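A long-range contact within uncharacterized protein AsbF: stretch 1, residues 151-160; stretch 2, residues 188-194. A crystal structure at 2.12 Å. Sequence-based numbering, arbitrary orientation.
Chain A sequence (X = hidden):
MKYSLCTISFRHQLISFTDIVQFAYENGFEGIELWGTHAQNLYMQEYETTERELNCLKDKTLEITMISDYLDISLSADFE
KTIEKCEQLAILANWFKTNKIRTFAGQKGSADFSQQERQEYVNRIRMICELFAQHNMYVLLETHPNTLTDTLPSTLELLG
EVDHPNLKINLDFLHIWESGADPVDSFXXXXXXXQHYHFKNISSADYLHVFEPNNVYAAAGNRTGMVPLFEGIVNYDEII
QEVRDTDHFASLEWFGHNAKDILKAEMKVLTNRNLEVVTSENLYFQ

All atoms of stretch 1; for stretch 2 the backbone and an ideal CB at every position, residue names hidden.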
# COMPACT_ATOMS: atom_id res chain seq x y z
N THR A 151 9.08 -14.23 -19.77
CA THR A 151 8.80 -15.41 -20.57
C THR A 151 9.66 -16.55 -20.02
O THR A 151 10.70 -16.30 -19.38
CB THR A 151 9.12 -15.26 -22.10
OG1 THR A 151 10.54 -15.31 -22.29
CG2 THR A 151 8.54 -13.95 -22.73
N LEU A 152 9.23 -17.79 -20.24
CA LEU A 152 10.04 -18.95 -19.86
C LEU A 152 11.44 -18.97 -20.55
O LEU A 152 12.45 -19.09 -19.86
CB LEU A 152 9.28 -20.27 -20.05
CG LEU A 152 10.06 -21.55 -19.78
CD1 LEU A 152 10.50 -21.58 -18.29
CD2 LEU A 152 9.19 -22.78 -20.09
N PRO A 153 11.51 -18.82 -21.88
CA PRO A 153 12.88 -18.80 -22.47
C PRO A 153 13.79 -17.64 -21.94
O PRO A 153 14.99 -17.85 -21.72
CB PRO A 153 12.64 -18.69 -23.99
CG PRO A 153 11.14 -19.01 -24.19
CD PRO A 153 10.46 -18.67 -22.90
N SER A 154 13.23 -16.46 -21.69
CA SER A 154 14.06 -15.37 -21.18
C SER A 154 14.55 -15.68 -19.76
O SER A 154 15.70 -15.39 -19.41
CB SER A 154 13.32 -14.03 -21.22
OG SER A 154 14.16 -13.02 -20.67
N THR A 155 13.69 -16.29 -18.97
CA THR A 155 14.07 -16.66 -17.60
C THR A 155 15.20 -17.68 -17.63
O THR A 155 16.19 -17.54 -16.93
CB THR A 155 12.86 -17.22 -16.83
OG1 THR A 155 11.87 -16.19 -16.78
CG2 THR A 155 13.24 -17.67 -15.38
N LEU A 156 15.04 -18.72 -18.44
CA LEU A 156 16.08 -19.73 -18.56
C LEU A 156 17.40 -19.11 -19.04
O LEU A 156 18.47 -19.41 -18.52
CB LEU A 156 15.66 -20.84 -19.52
CG LEU A 156 14.55 -21.74 -18.95
CD1 LEU A 156 13.94 -22.59 -20.06
CD2 LEU A 156 15.12 -22.59 -17.82
N GLU A 157 17.30 -18.25 -20.05
CA GLU A 157 18.45 -17.54 -20.56
C GLU A 157 19.14 -16.69 -19.45
O GLU A 157 20.35 -16.75 -19.29
CB GLU A 157 17.97 -16.65 -21.69
CG GLU A 157 19.04 -15.90 -22.33
CD GLU A 157 19.58 -16.67 -23.51
OE1 GLU A 157 19.26 -16.28 -24.67
OE2 GLU A 157 20.28 -17.69 -23.27
N LEU A 158 18.36 -15.91 -18.70
CA LEU A 158 18.89 -15.09 -17.60
C LEU A 158 19.69 -15.92 -16.59
O LEU A 158 20.76 -15.51 -16.14
CB LEU A 158 17.74 -14.39 -16.87
CG LEU A 158 18.19 -13.23 -15.97
CD1 LEU A 158 18.90 -12.11 -16.77
CD2 LEU A 158 16.97 -12.66 -15.28
N LEU A 159 19.14 -17.08 -16.22
CA LEU A 159 19.77 -17.97 -15.24
C LEU A 159 21.13 -18.46 -15.76
O LEU A 159 22.12 -18.53 -15.00
CB LEU A 159 18.86 -19.15 -14.92
CG LEU A 159 17.59 -18.80 -14.13
CD1 LEU A 159 16.60 -19.97 -14.23
CD2 LEU A 159 17.90 -18.45 -12.63
N GLY A 160 21.17 -18.77 -17.05
CA GLY A 160 22.42 -19.17 -17.69
C GLY A 160 23.37 -17.99 -17.84
O GLY A 160 24.57 -18.17 -17.75
N UNK A 188 8.84 -27.98 -14.84
CA UNK A 188 9.79 -29.04 -15.13
C UNK A 188 11.10 -28.43 -15.64
O UNK A 188 12.19 -28.90 -15.27
CB UNK A 188 9.21 -30.02 -16.15
N UNK A 189 10.98 -27.37 -16.43
CA UNK A 189 12.16 -26.74 -17.01
C UNK A 189 12.89 -25.90 -16.00
O UNK A 189 14.11 -25.83 -16.06
CB UNK A 189 11.77 -25.88 -18.22
N UNK A 190 12.16 -25.27 -15.08
CA UNK A 190 12.78 -24.40 -14.07
C UNK A 190 13.17 -25.11 -12.76
O UNK A 190 13.83 -24.49 -11.91
CB UNK A 190 11.82 -23.25 -13.74
N UNK A 191 12.76 -26.37 -12.62
CA UNK A 191 13.00 -27.14 -11.40
C UNK A 191 14.38 -27.00 -10.71
O UNK A 191 14.42 -26.84 -9.48
CB UNK A 191 12.79 -28.62 -11.74
N UNK A 192 15.50 -27.06 -11.46
CA UNK A 192 16.80 -26.95 -10.80
C UNK A 192 17.02 -25.65 -10.02
O UNK A 192 17.84 -25.64 -9.10
CB UNK A 192 17.90 -27.09 -11.85
N UNK A 193 16.29 -24.58 -10.36
CA UNK A 193 16.44 -23.27 -9.70
C UNK A 193 15.31 -22.89 -8.74
O UNK A 193 15.40 -21.90 -8.04
CB UNK A 193 16.55 -22.18 -10.77
N UNK A 194 14.24 -23.66 -8.70
CA UNK A 194 13.07 -23.22 -7.92
C UNK A 194 13.30 -23.38 -6.41
O UNK A 194 13.76 -24.43 -5.97
CB UNK A 194 11.83 -24.01 -8.34

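Stretch 1 is a helix from Leu152 onward, capped by Thr151, whose OG1 accepts from Ser154 N at 3.0 Å. The side it offers to stretch 2 carries Leu152, Thr155, Leu156 and Leu159.

Position 188 has helical backbone angles, and its ideal CB has nothing of stretch 1 within 5.5 Å. This contact hardly restricts it, and many side chains would suit. The deposited residue is Gln188, which does not touch stretch 1.

At position 189 the CA-to-CB bond points toward stretch 1. The ideal CB lies 4.3 Å from Leu156 CD1 and 4.5 Å from Leu152 CD2. Leucine, methionine or a long polar chain with an aliphatic stem could lie along these methyls. The residue is Gln189. Gln189 OE1 is 3.4 Å from Leu156 CD1 and Gln189 NE2 is 3.6 Å from Leu152 CD2. These are van der Waals contacts; NE2 finds a hydrogen bond elsewhere in the structure.

At position 190 the CA-to-CB bond points sideways. The ideal CB is 5.0 Å from Leu152 CD1 and 5.3 Å from Leu156 CD2, so a short side chain would leave a gap. A branched or flexible apolar chain, such as leucine or methionine, could reach the helix. The residue is Leu190, with chi1 m and chi2 t. Its end turns nearer and sits as a knob among Leu152, Thr155, Leu156 and Leu159. Leu190 CD1 meets Leu152 CD1 at 3.7 Å. Leu190 CD2 lies 3.7 Å from both Thr155 CG2 and Leu156 CD2, and 3.8 Å from Leu159 CD1.

Positions 191 and 192 have ideal CB atoms with no atom of stretch 1 within 5.5 Å. Many residues would suit 191, and the phi of -59° at 192 is compatible with proline. They are Arg191 and Pro192, and neither contacts stretch 1.

At position 193 the CA-to-CB bond points toward stretch 1 again, with the ideal CB 4.1 Å from Leu159 CD1. A large apolar or aromatic side chain could cover the leucine methyls. The residue is Trp193, with chi1 m. Leu159 CD1 lies over one ring face, 3.6 Å from Trp193 CD2, and makes a CH-pi contact 3.8 Å from the centroid of the five-membered ring. Leu156 CD2 approaches Trp193 CZ3 obliquely at 4.0 Å.

Position 194 has extended backbone angles, and its CB is out of reach. Stretch 1 sets no preference. The residue is Ile194.

No hydrogen bond crosses between the stretches. The contact rests on packing and buries 380 Å² in all.

Stretch 2 188-194: QQLRPWI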
# COMPACT_ATOMS: atom_id res chain seq x y z
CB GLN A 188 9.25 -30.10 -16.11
CG GLN A 188 8.16 -31.00 -15.48
CD GLN A 188 7.38 -31.82 -16.50
OE1 GLN A 188 7.56 -31.68 -17.71
NE2 GLN A 188 6.51 -32.69 -15.99
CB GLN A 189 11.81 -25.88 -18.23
CG GLN A 189 11.49 -26.75 -19.46
CD GLN A 189 11.23 -25.91 -20.69
OE1 GLN A 189 12.11 -25.19 -21.14
NE2 GLN A 189 10.03 -26.03 -21.25
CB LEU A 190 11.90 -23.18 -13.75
CG LEU A 190 11.80 -22.13 -14.87
CD1 LEU A 190 10.58 -21.25 -14.61
CD2 LEU A 190 13.10 -21.31 -14.94
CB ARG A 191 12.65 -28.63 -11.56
CG ARG A 191 12.41 -29.28 -10.17
CD ARG A 191 11.95 -30.73 -10.25
NE ARG A 191 11.78 -31.29 -8.90
CZ ARG A 191 11.07 -32.38 -8.61
NH1 ARG A 191 10.44 -33.05 -9.57
NH2 ARG A 191 11.01 -32.80 -7.35
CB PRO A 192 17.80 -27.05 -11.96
CG PRO A 192 17.10 -27.87 -13.00
CD PRO A 192 15.65 -27.34 -12.90
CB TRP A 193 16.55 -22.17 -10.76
CG TRP A 193 17.73 -22.38 -11.63
CD1 TRP A 193 19.01 -21.96 -11.37
CD2 TRP A 193 17.77 -23.10 -12.88
NE1 TRP A 193 19.83 -22.35 -12.41
CE2 TRP A 193 19.11 -23.05 -13.34
CE3 TRP A 193 16.81 -23.76 -13.66
CZ2 TRP A 193 19.52 -23.65 -14.56
CZ3 TRP A 193 17.21 -24.37 -14.86
CH2 TRP A 193 18.55 -24.30 -15.30
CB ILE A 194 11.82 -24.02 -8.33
CG1 ILE A 194 11.37 -23.61 -9.74
CG2 ILE A 194 10.62 -23.87 -7.27
CD1 ILE A 194 10.39 -24.60 -10.27
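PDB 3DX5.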